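Local coordinates for uncharacterized protein BF1531 (PDB 3SLR), which is of unknown function but carries a magnesium-binding, phosphatase-like domain next to an FkbH-type N-terminal domain, and may act as a hydrolase on ester bonds, at residues 88-93 against 129-134; 223-228 against 371-376; 315-320 against 326-331. All blocks are in the same frame, centred on the assembly; numbering follows the deposited sequence.

From the N terminus, the chain first closes a loop at interaction 1, where residues 88-93 meet 129-134 within the five-stranded parallel sheet domain of FkbH type. That loop is complete before the second domain begins. Interaction 2 makes the longest closure, bringing the C-terminal 371-376 back to the strand at 223-228, and the short loop of interaction 3 (315-320 with 326-331) lies within its span; none of the three cross. Interactions 2 and 3 touch at several points, among them Lys223 N, 2.8 Å from Ser330 O, a probable hydrogen bond between the residues leading into the adjacent strands 224-227 and 331-334. Interaction 1 is remote, its centre about 35 Å from that of interaction 2.

Interaction 1 of 3, residues 88-93 against 129-134; sequences KLLEKH and PEIEDT
Asp133, whose CB lies against Leu90 across the contact, offers its backbone oxygen to the next residue: Thr134 OG1 donates to Asp133 O at 2.7 Å. The C=O...O angle is 102° and the donor stands 32° out of the carbonyl plane, so the hydroxyl reaches the oxygen from the flank. The carboxylate of Asp133 turns back on its own chain as well, OD1 accepting from the backbone N of Ile135 as in an Asx turn. Toward the helix Asp133 presents its methylene, CB lying 4.4 Å from Leu90 CD1. Leu90 carries the contact from the helix side. With its CG trans to the backbone N (chi1 -172°), it carries its two methyls outward from the helix, and CD2 touches Ile131 CG2 at 4.0 Å, the two methyl branches meeting at an angle. The setting is the alpha/beta FkbH N-terminal domain, of the SGNH hydrolase clan: helix 86-94 follows strand 79-83 and the 129-134 loop follows its sheet neighbour 122-126, so that two segments leaving the same end of the parallel sheet are packed together near the surface. At the start of the loop, Pro129 O is hydrogen-bonded to Thr86 OG1 at the start of the helix. Phe147, opening helix 147-164, touches both Leu90 and Asp133, and packs edge-to-face with His93. The imidazole of His93 is held by NE2 against Ser145 O, while ND1 stays 5.1 Å from Asp133 OD2, too far for a bond.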
loop_
_atom_site.group_PDB
_atom_site.type_symbol
_atom_site.label_atom_id
_atom_site.label_comp_id
_atom_site.label_asym_id
_atom_site.label_seq_id
_atom_site.Cartn_x
_atom_site.Cartn_y
_atom_site.Cartn_z
ATOM N N LYS A 88 0.509 6.302 22.149
ATOM C CA LYS A 88 0.190 5.698 23.439
ATOM C C LYS A 88 1.388 4.930 24.001
ATOM O O LYS A 88 1.581 4.880 25.223
ATOM C CB LYS A 88 -1.056 4.804 23.338
ATOM C CG LYS A 88 -2.340 5.588 23.030
ATOM C CD LYS A 88 -2.720 6.531 24.188
ATOM C CE LYS A 88 -3.895 7.440 23.797
ATOM N NZ LYS A 88 -4.372 8.266 24.961
ATOM N N LEU A 89 2.202 4.363 23.115
ATOM C CA LEU A 89 3.416 3.668 23.537
ATOM C C LEU A 89 4.419 4.684 24.098
ATOM O O LEU A 89 5.136 4.398 25.054
ATOM C CB LEU A 89 4.040 2.886 22.369
ATOM C CG LEU A 89 5.264 2.014 22.711
ATOM C CD1 LEU A 89 4.864 0.841 23.602
ATOM C CD2 LEU A 89 5.950 1.514 21.450
ATOM N N LEU A 90 4.459 5.867 23.484
ATOM C CA LEU A 90 5.294 6.972 23.953
ATOM C C LEU A 90 4.915 7.336 25.384
ATOM O O LEU A 90 5.783 7.530 26.239
ATOM C CB LEU A 90 5.105 8.190 23.042
ATOM C CG LEU A 90 6.030 9.388 23.251
ATOM C CD1 LEU A 90 7.426 9.026 22.827
ATOM C CD2 LEU A 90 5.522 10.587 22.433
ATOM N N GLU A 91 3.612 7.417 25.660
ATOM C CA GLU A 91 3.171 7.686 27.022
ATOM C C GLU A 91 3.582 6.564 27.975
ATOM O O GLU A 91 4.084 6.821 29.073
ATOM C CB GLU A 91 1.663 7.918 27.088
ATOM C CG GLU A 91 1.191 8.041 28.532
ATOM C CD GLU A 91 -0.212 8.590 28.670
ATOM O OE1 GLU A 91 -1.097 8.161 27.913
ATOM O OE2 GLU A 91 -0.428 9.443 29.552
ATOM N N LYS A 92 3.375 5.322 27.561
ATOM C CA LYS A 92 3.758 4.168 28.376
ATOM C C LYS A 92 5.233 4.228 28.765
ATOM O O LYS A 92 5.601 4.054 29.930
ATOM C CB LYS A 92 3.445 2.875 27.619
ATOM C CG LYS A 92 3.734 1.591 28.369
ATOM C CD LYS A 92 3.237 0.384 27.556
ATOM C CE LYS A 92 3.344 -0.912 28.338
ATOM N NZ LYS A 92 4.719 -1.096 28.854
ATOM N N HIS A 93 6.072 4.492 27.770
ATOM C CA HIS A 93 7.512 4.620 27.967
ATOM C C HIS A 93 7.867 5.745 28.946
ATOM O O HIS A 93 8.736 5.587 29.795
ATOM C CB HIS A 93 8.178 4.825 26.594
ATOM C CG HIS A 93 9.629 5.201 26.653
ATOM N ND1 HIS A 93 10.051 6.510 26.728
ATOM C CD2 HIS A 93 10.752 4.444 26.605
ATOM C CE1 HIS A 93 11.374 6.543 26.740
ATOM N NE2 HIS A 93 11.823 5.301 26.665
ATOM N N PRO A 129 4.998 4.455 13.286
ATOM C CA PRO A 129 5.754 5.615 12.791
ATOM C C PRO A 129 6.529 6.261 13.934
ATOM O O PRO A 129 6.013 6.378 15.054
ATOM C CB PRO A 129 4.667 6.587 12.310
ATOM C CG PRO A 129 3.380 5.778 12.264
ATOM C CD PRO A 129 3.541 4.659 13.252
ATOM N N GLU A 130 7.751 6.698 13.670
ATOM C CA GLU A 130 8.545 7.258 14.756
ATOM C C GLU A 130 8.016 8.621 15.201
ATOM O O GLU A 130 7.765 9.496 14.377
ATOM C CB GLU A 130 10.021 7.362 14.362
ATOM C CG GLU A 130 10.899 7.985 15.478
ATOM C CD GLU A 130 12.366 8.067 15.103
ATOM O OE1 GLU A 130 12.764 7.407 14.119
ATOM O OE2 GLU A 130 13.119 8.799 15.795
ATOM N N ILE A 131 7.819 8.788 16.505
ATOM C CA ILE A 131 7.698 10.127 17.065
ATOM C C ILE A 131 9.029 10.415 17.747
ATOM O O ILE A 131 9.377 9.771 18.731
ATOM C CB ILE A 131 6.537 10.248 18.075
ATOM C CG1 ILE A 131 5.195 9.924 17.403
ATOM C CG2 ILE A 131 6.517 11.659 18.705
ATOM C CD1 ILE A 131 4.056 9.737 18.394
ATOM N N GLU A 132 9.806 11.328 17.182
ATOM C CA GLU A 132 11.085 11.682 17.772
ATOM C C GLU A 132 10.830 12.644 18.934
ATOM O O GLU A 132 10.359 13.758 18.721
ATOM C CB GLU A 132 12.010 12.319 16.735
ATOM C CG GLU A 132 13.312 12.787 17.370
ATOM C CD GLU A 132 14.258 13.435 16.393
ATOM O OE1 GLU A 132 13.805 14.233 15.546
ATOM O OE2 GLU A 132 15.461 13.133 16.473
ATOM N N ASP A 133 11.113 12.218 20.162
ATOM C CA ASP A 133 10.752 13.047 21.317
ATOM C C ASP A 133 11.792 14.136 21.606
ATOM O O ASP A 133 11.551 15.055 22.398
ATOM C CB ASP A 133 10.438 12.203 22.561
ATOM C CG ASP A 133 11.629 11.411 23.073
ATOM O OD1 ASP A 133 12.775 11.635 22.615
ATOM O OD2 ASP A 133 11.409 10.580 23.979
ATOM N N THR A 134 12.920 14.041 20.910
ATOM C CA THR A 134 14.070 14.932 21.100
ATOM C C THR A 134 14.558 15.082 22.542
ATOM O O THR A 134 15.232 16.057 22.863
ATOM C CB THR A 134 13.839 16.352 20.511
ATOM O OG1 THR A 134 12.933 17.091 21.343
ATOM C CG2 THR A 134 13.317 16.272 19.064
#

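Interaction 2 of 3, residues 223-228 against 371-376; sequences KCLILD and NLFETA. With MG (magnesium ion), chain B; MG (magnesium ion), chain C.
Phe373 folds its ring back beside its own backbone N (chi1 -67°), which brings CZ up to the strand; the Leu225 torsion, with CG trans to N (chi1 175°), only sets where CG and the methyls go, and CB is the atom met. Phe373 CZ lies 4.0 Å from Leu225 CB, approached obliquely. The neighbouring peptide takes part too: Cys224 O sits at the ring edge, near its plane, 4.4 Å from Phe373 CE1, a loose approach of aromatic C-H to carbonyl oxygen. The contact across the segments is thus made by the CZ/CE1 end of one ring pointed at the beginning of strand 224-227. The ring is presented by a type I beta turn from Asn371 to Glu374, whose ends are linked by their side chains. Asn371 ND2 gives a nearly straight bond to Glu374 OE1 (3.0 Å, 170° at the hydrogen), within the amide plane but on the anti side of the carboxylate; Asp212 OD2 is a second acceptor for the same nitrogen. At the far end of the strand is Asp228, the first aspartate of a DxDx(T/V) sequence consistent with a HAD-type phosphatase domain. Its carboxylate straddles two magnesium ions: OD2 binds one at 2.2 Å, and OD1 the other at 2.4 Å. Water 2 bridges the pair, and Asp230 O with Asp336 OD1 add to the first ion's shell. Strand 224-227 runs inside the four-stranded parallel sheet, between 274-280 and 331-334; Phe373 is packed against Trp264 and Leu268 of helix 255-270, and Glu374 leans on Ile213 of helix 203-217.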
loop_
_atom_site.group_PDB
_atom_site.type_symbol
_atom_site.label_atom_id
_atom_site.label_comp_id
_atom_site.label_asym_id
_atom_site.label_seq_id
_atom_site.Cartn_x
_atom_site.Cartn_y
_atom_site.Cartn_z
ATOM N N LYS A 223 -1.403 -8.504 -11.023
ATOM C CA LYS A 223 -0.456 -9.482 -11.532
ATOM C C LYS A 223 0.301 -8.962 -12.747
ATOM O O LYS A 223 1.267 -9.582 -13.189
ATOM C CB LYS A 223 -1.194 -10.767 -11.923
ATOM C CG LYS A 223 -1.729 -11.553 -10.737
ATOM C CD LYS A 223 -2.504 -12.774 -11.215
ATOM C CE LYS A 223 -3.964 -12.632 -10.867
ATOM N NZ LYS A 223 -4.166 -12.300 -9.435
ATOM N N CYS A 224 -0.145 -7.831 -13.284
ATOM C CA CYS A 224 0.365 -7.351 -14.563
ATOM C C CYS A 224 0.327 -5.832 -14.667
ATOM O O CYS A 224 -0.656 -5.200 -14.280
ATOM C CB CYS A 224 -0.449 -7.972 -15.707
ATOM S SG CYS A 224 -0.137 -7.301 -17.360
ATOM N N LEU A 225 1.416 -5.265 -15.186
ATOM C CA LEU A 225 1.520 -3.836 -15.459
ATOM C C LEU A 225 1.682 -3.624 -16.971
ATOM O O LEU A 225 2.584 -4.188 -17.584
ATOM C CB LEU A 225 2.724 -3.241 -14.711
ATOM C CG LEU A 225 3.033 -1.765 -14.987
ATOM C CD1 LEU A 225 1.874 -0.887 -14.536
ATOM C CD2 LEU A 225 4.335 -1.300 -14.318
ATOM N N ILE A 226 0.787 -2.827 -17.560
ATOM C CA ILE A 226 0.825 -2.513 -18.989
ATOM C C ILE A 226 1.287 -1.080 -19.159
ATOM O O ILE A 226 0.723 -0.166 -18.557
ATOM C CB ILE A 226 -0.569 -2.652 -19.635
ATOM C CG1 ILE A 226 -1.109 -4.054 -19.406
ATOM C CG2 ILE A 226 -0.510 -2.316 -21.142
ATOM C CD1 ILE A 226 -2.607 -4.172 -19.692
ATOM N N LEU A 227 2.314 -0.889 -19.982
ATOM C CA LEU A 227 2.957 0.413 -20.125
ATOM C C LEU A 227 2.794 1.016 -21.512
ATOM O O LEU A 227 3.038 0.362 -22.514
ATOM C CB LEU A 227 4.456 0.279 -19.850
ATOM C CG LEU A 227 4.831 -0.221 -18.454
ATOM C CD1 LEU A 227 6.278 -0.709 -18.427
ATOM C CD2 LEU A 227 4.586 0.866 -17.409
ATOM N N ASP A 228 2.411 2.282 -21.560
ATOM C CA ASP A 228 2.617 3.068 -22.762
ATOM C C ASP A 228 4.128 3.355 -22.860
ATOM O O ASP A 228 4.854 3.174 -21.889
ATOM C CB ASP A 228 1.801 4.356 -22.666
ATOM C CG ASP A 228 2.109 5.322 -23.782
ATOM O OD1 ASP A 228 1.833 4.978 -24.952
ATOM O OD2 ASP A 228 2.623 6.418 -23.483
ATOM N N ASN A 371 -0.530 2.214 -3.780
ATOM C CA ASN A 371 -0.182 0.855 -3.343
ATOM C C ASN A 371 -0.748 -0.206 -4.284
ATOM O O ASN A 371 -1.544 -1.046 -3.885
ATOM C CB ASN A 371 -0.694 0.606 -1.924
ATOM C CG ASN A 371 -0.084 -0.636 -1.294
ATOM O OD1 ASN A 371 1.124 -0.847 -1.362
ATOM N ND2 ASN A 371 -0.927 -1.470 -0.684
ATOM N N LEU A 372 -0.329 -0.169 -5.541
ATOM C CA LEU A 372 -0.975 -0.971 -6.577
ATOM C C LEU A 372 -0.698 -2.468 -6.464
ATOM O O LEU A 372 -1.488 -3.296 -6.938
ATOM C CB LEU A 372 -0.512 -0.490 -7.957
ATOM C CG LEU A 372 -0.946 0.926 -8.353
ATOM C CD1 LEU A 372 -0.059 1.475 -9.465
ATOM C CD2 LEU A 372 -2.391 0.957 -8.760
ATOM N N PHE A 373 0.434 -2.815 -5.866
ATOM C CA PHE A 373 0.923 -4.186 -5.928
ATOM C C PHE A 373 1.052 -4.909 -4.592
ATOM O O PHE A 373 1.950 -5.738 -4.408
ATOM C CB PHE A 373 2.224 -4.242 -6.743
ATOM C CG PHE A 373 2.022 -3.912 -8.195
ATOM C CD1 PHE A 373 1.509 -4.858 -9.068
ATOM C CD2 PHE A 373 2.298 -2.645 -8.677
ATOM C CE1 PHE A 373 1.296 -4.557 -10.408
ATOM C CE2 PHE A 373 2.098 -2.335 -10.021
ATOM C CZ PHE A 373 1.605 -3.284 -10.886
ATOM N N GLU A 374 0.137 -4.615 -3.669
ATOM C CA GLU A 374 0.002 -5.417 -2.464
ATOM C C GLU A 374 -0.084 -6.868 -2.863
ATOM O O GLU A 374 -0.697 -7.202 -3.877
ATOM C CB GLU A 374 -1.276 -5.054 -1.707
ATOM C CG GLU A 374 -1.339 -5.656 -0.314
ATOM C CD GLU A 374 -0.220 -5.126 0.585
ATOM O OE1 GLU A 374 -0.145 -3.897 0.805
ATOM O OE2 GLU A 374 0.595 -5.937 1.067
ATOM N N THR A 375 0.511 -7.740 -2.062
ATOM C CA THR A 375 0.423 -9.162 -2.359
ATOM C C THR A 375 0.339 -9.968 -1.067
ATOM O O THR A 375 0.463 -9.411 0.026
ATOM C CB THR A 375 1.595 -9.622 -3.247
ATOM O OG1 THR A 375 1.358 -10.957 -3.709
ATOM C CG2 THR A 375 2.912 -9.555 -2.491
ATOM N N ALA A 376 0.100 -11.272 -1.187
ATOM C CA ALA A 376 0.040 -12.124 0.000
ATOM C C ALA A 376 0.844 -13.423 -0.141
ATOM O O ALA A 376 0.694 -14.349 0.652
ATOM C CB ALA A 376 -1.404 -12.413 0.384
HETATM MG MG MG B . 2.341 8.429 -24.383
HETATM MG MG MG C . 2.579 6.018 -27.018
HETATM O O HOH W 1 2.036 10.778 -25.052
HETATM O O HOH W 2 2.234 8.185 -26.564
HETATM O O HOH W 3 0.058 7.913 -24.791
HETATM O O HOH W 4 3.049 7.093 -28.976
HETATM O O HOH W 5 0.502 5.383 -27.355
#

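Interaction 3 of 3, residues 315-320 against 326-331; sequences DNIRTI and IGFDSM
Apolar contacts join Ile317 to Phe328 and Met331, and Ile320 to Met331, from one side of helix 313-324. Met331 is a selenomethionine whose chain runs out extended beyond CG, which carries its CE to 4.1 Å from Ile320 CG2 and leaves SE 4.3 Å from Ile317 CG2. That same Ile317 methyl also meets Phe328 CE1 at 4.1 Å. Arg318 CG, set beside the backbone N, lies 4.1 Å from Phe328 CZ. Edge contacts of the ring come next: Phe328 pushes its rim against the helix backbone, CE1 being 3.9 Å from Ile317 O and 4.0 Å from Arg318 CA, both near the ring plane. The arrangement belongs to a beta-alpha-beta crossover in the Rossmann-like sheet, in which helix 313-324 carries the chain from edge strand 305-309 to the opposite edge strand 331-334 and also covers Ile226 of the strand 224-227. Hydrogen bonds shape the short 3-10 turn that brings Phe328 and Met331 round: Gly327 O receives both Ser330 N and Ser330 OG, the hydroxyl at 2.8 Å in the carbonyl plane on a lone pair. As for charge, in one of its two conformers Arg318 NH1 approaches Asp315 OD1 at a doubtfully short distance.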
loop_
_atom_site.group_PDB
_atom_site.type_symbol
_atom_site.label_atom_id
_atom_site.label_comp_id
_atom_site.label_asym_id
_atom_site.label_seq_id
_atom_site.Cartn_x
_atom_site.Cartn_y
_atom_site.Cartn_z
ATOM N N ASP A 315 -8.801 -2.583 -27.579
ATOM C CA ASP A 315 -8.688 -3.842 -28.309
ATOM C C ASP A 315 -7.348 -4.506 -28.018
ATOM O O ASP A 315 -7.271 -5.721 -27.815
ATOM C CB ASP A 315 -8.820 -3.624 -29.824
ATOM C CG ASP A 315 -10.252 -3.342 -30.267
ATOM O OD1 ASP A 315 -11.192 -3.547 -29.476
ATOM O OD2 ASP A 315 -10.437 -2.929 -31.430
ATOM N N ASN A 316 -6.286 -3.702 -28.006
ATOM C CA ASN A 316 -4.952 -4.224 -27.735
ATOM C C ASN A 316 -4.832 -4.840 -26.344
ATOM O O ASN A 316 -4.199 -5.883 -26.171
ATOM C CB ASN A 316 -3.889 -3.143 -27.965
ATOM C CG ASN A 316 -3.623 -2.894 -29.445
ATOM O OD1 ASN A 316 -3.866 -3.765 -30.283
ATOM N ND2 ASN A 316 -3.123 -1.701 -29.772
ATOM N N ILE A 317 -5.454 -4.213 -25.356
ATOM C CA ILE A 317 -5.443 -4.776 -24.007
ATOM C C ILE A 317 -6.214 -6.103 -23.923
ATOM O O ILE A 317 -5.819 -7.014 -23.193
ATOM C CB ILE A 317 -5.912 -3.760 -22.963
ATOM C CG1 ILE A 317 -4.862 -2.646 -22.846
ATOM C CG2 ILE A 317 -6.133 -4.443 -21.600
ATOM C CD1 ILE A 317 -5.303 -1.467 -22.003
ATOM N N ARG A 318 -7.298 -6.221 -24.678
ATOM C CA ARG A 318 -7.981 -7.507 -24.760
ATOM C C ARG A 318 -7.038 -8.562 -25.328
ATOM O O ARG A 318 -6.977 -9.684 -24.826
ATOM C CB ARG A 318 -9.271 -7.396 -25.574
ATOM C CG ARG A 318 -10.254 -6.401 -24.976
ATOM C CD ARG A 318 -11.588 -6.383 -25.715
ATOM N NE ARG A 318 -12.383 -5.240 -25.277
ATOM C CZ ARG A 318 -12.460 -4.087 -25.930
ATOM N NH1 ARG A 318 -11.810 -3.923 -27.070
ATOM N NH2 ARG A 318 -13.202 -3.101 -25.450
ATOM N N THR A 319 -6.273 -8.188 -26.352
ATOM C CA THR A 319 -5.310 -9.103 -26.949
ATOM C C THR A 319 -4.296 -9.559 -25.904
ATOM O O THR A 319 -4.018 -10.752 -25.759
ATOM C CB THR A 319 -4.598 -8.460 -28.159
ATOM O OG1 THR A 319 -5.560 -8.223 -29.194
ATOM C CG2 THR A 319 -3.509 -9.377 -28.687
ATOM N N ILE A 320 -3.755 -8.599 -25.163
ATOM C CA ILE A 320 -2.827 -8.901 -24.087
ATOM C C ILE A 320 -3.456 -9.826 -23.031
ATOM O O ILE A 320 -2.856 -10.830 -22.641
ATOM C CB ILE A 320 -2.320 -7.606 -23.428
ATOM C CG1 ILE A 320 -1.410 -6.855 -24.407
ATOM C CG2 ILE A 320 -1.588 -7.938 -22.131
ATOM C CD1 ILE A 320 -1.153 -5.418 -24.031
ATOM N N ILE A 326 -5.064 -13.885 -17.641
ATOM C CA ILE A 326 -5.298 -13.389 -16.288
ATOM C C ILE A 326 -6.446 -12.397 -16.376
ATOM O O ILE A 326 -6.801 -11.950 -17.466
ATOM C CB ILE A 326 -4.071 -12.688 -15.704
ATOM C CG1 ILE A 326 -3.636 -11.561 -16.633
ATOM C CG2 ILE A 326 -2.940 -13.682 -15.473
ATOM C CD1 ILE A 326 -2.530 -10.689 -16.056
ATOM N N GLY A 327 -7.043 -12.066 -15.241
ATOM C CA GLY A 327 -8.211 -11.213 -15.249
ATOM C C GLY A 327 -7.886 -9.774 -15.561
ATOM O O GLY A 327 -6.821 -9.278 -15.178
ATOM N N PHE A 328 -8.800 -9.094 -16.242
ATOM C CA PHE A 328 -8.660 -7.664 -16.461
ATOM C C PHE A 328 -8.488 -6.957 -15.127
ATOM O O PHE A 328 -7.737 -5.990 -15.023
ATOM C CB PHE A 328 -9.857 -7.084 -17.232
ATOM C CG PHE A 328 -9.894 -7.480 -18.686
ATOM C CD1 PHE A 328 -8.970 -6.970 -19.587
ATOM C CD2 PHE A 328 -10.850 -8.367 -19.150
ATOM C CE1 PHE A 328 -8.997 -7.343 -20.929
ATOM C CE2 PHE A 328 -10.882 -8.746 -20.481
ATOM C CZ PHE A 328 -9.965 -8.234 -21.376
ATOM N N ASP A 329 -9.178 -7.455 -14.100
ATOM C CA ASP A 329 -9.100 -6.863 -12.775
ATOM C C ASP A 329 -7.783 -7.166 -12.048
ATOM O O ASP A 329 -7.599 -6.752 -10.903
ATOM C CB ASP A 329 -10.324 -7.231 -11.926
ATOM C CG ASP A 329 -10.523 -8.734 -11.782
ATOM O OD1 ASP A 329 -10.125 -9.505 -12.678
ATOM O OD2 ASP A 329 -11.112 -9.150 -10.762
ATOM N N SER A 330 -6.863 -7.858 -12.717
ATOM C CA SER A 330 -5.529 -8.062 -12.167
ATOM C C SER A 330 -4.512 -7.185 -12.891
ATOM O O SER A 330 -3.303 -7.343 -12.700
ATOM C CB SER A 330 -5.110 -9.531 -12.243
ATOM O OG SER A 330 -4.670 -9.880 -13.549
HETATM N N MSE A 331 -5.008 -6.264 -13.719
HETATM C CA MSE A 331 -4.135 -5.440 -14.573
HETATM C C MSE A 331 -4.105 -3.973 -14.193
HETATM O O MSE A 331 -5.118 -3.406 -13.771
HETATM C CB MSE A 331 -4.572 -5.548 -16.035
HETATM C CG MSE A 331 -4.352 -6.904 -16.627
HETATM SE SE MSE A 331 -5.160 -7.078 -18.406
HETATM C CE MSE A 331 -4.036 -8.567 -18.944
#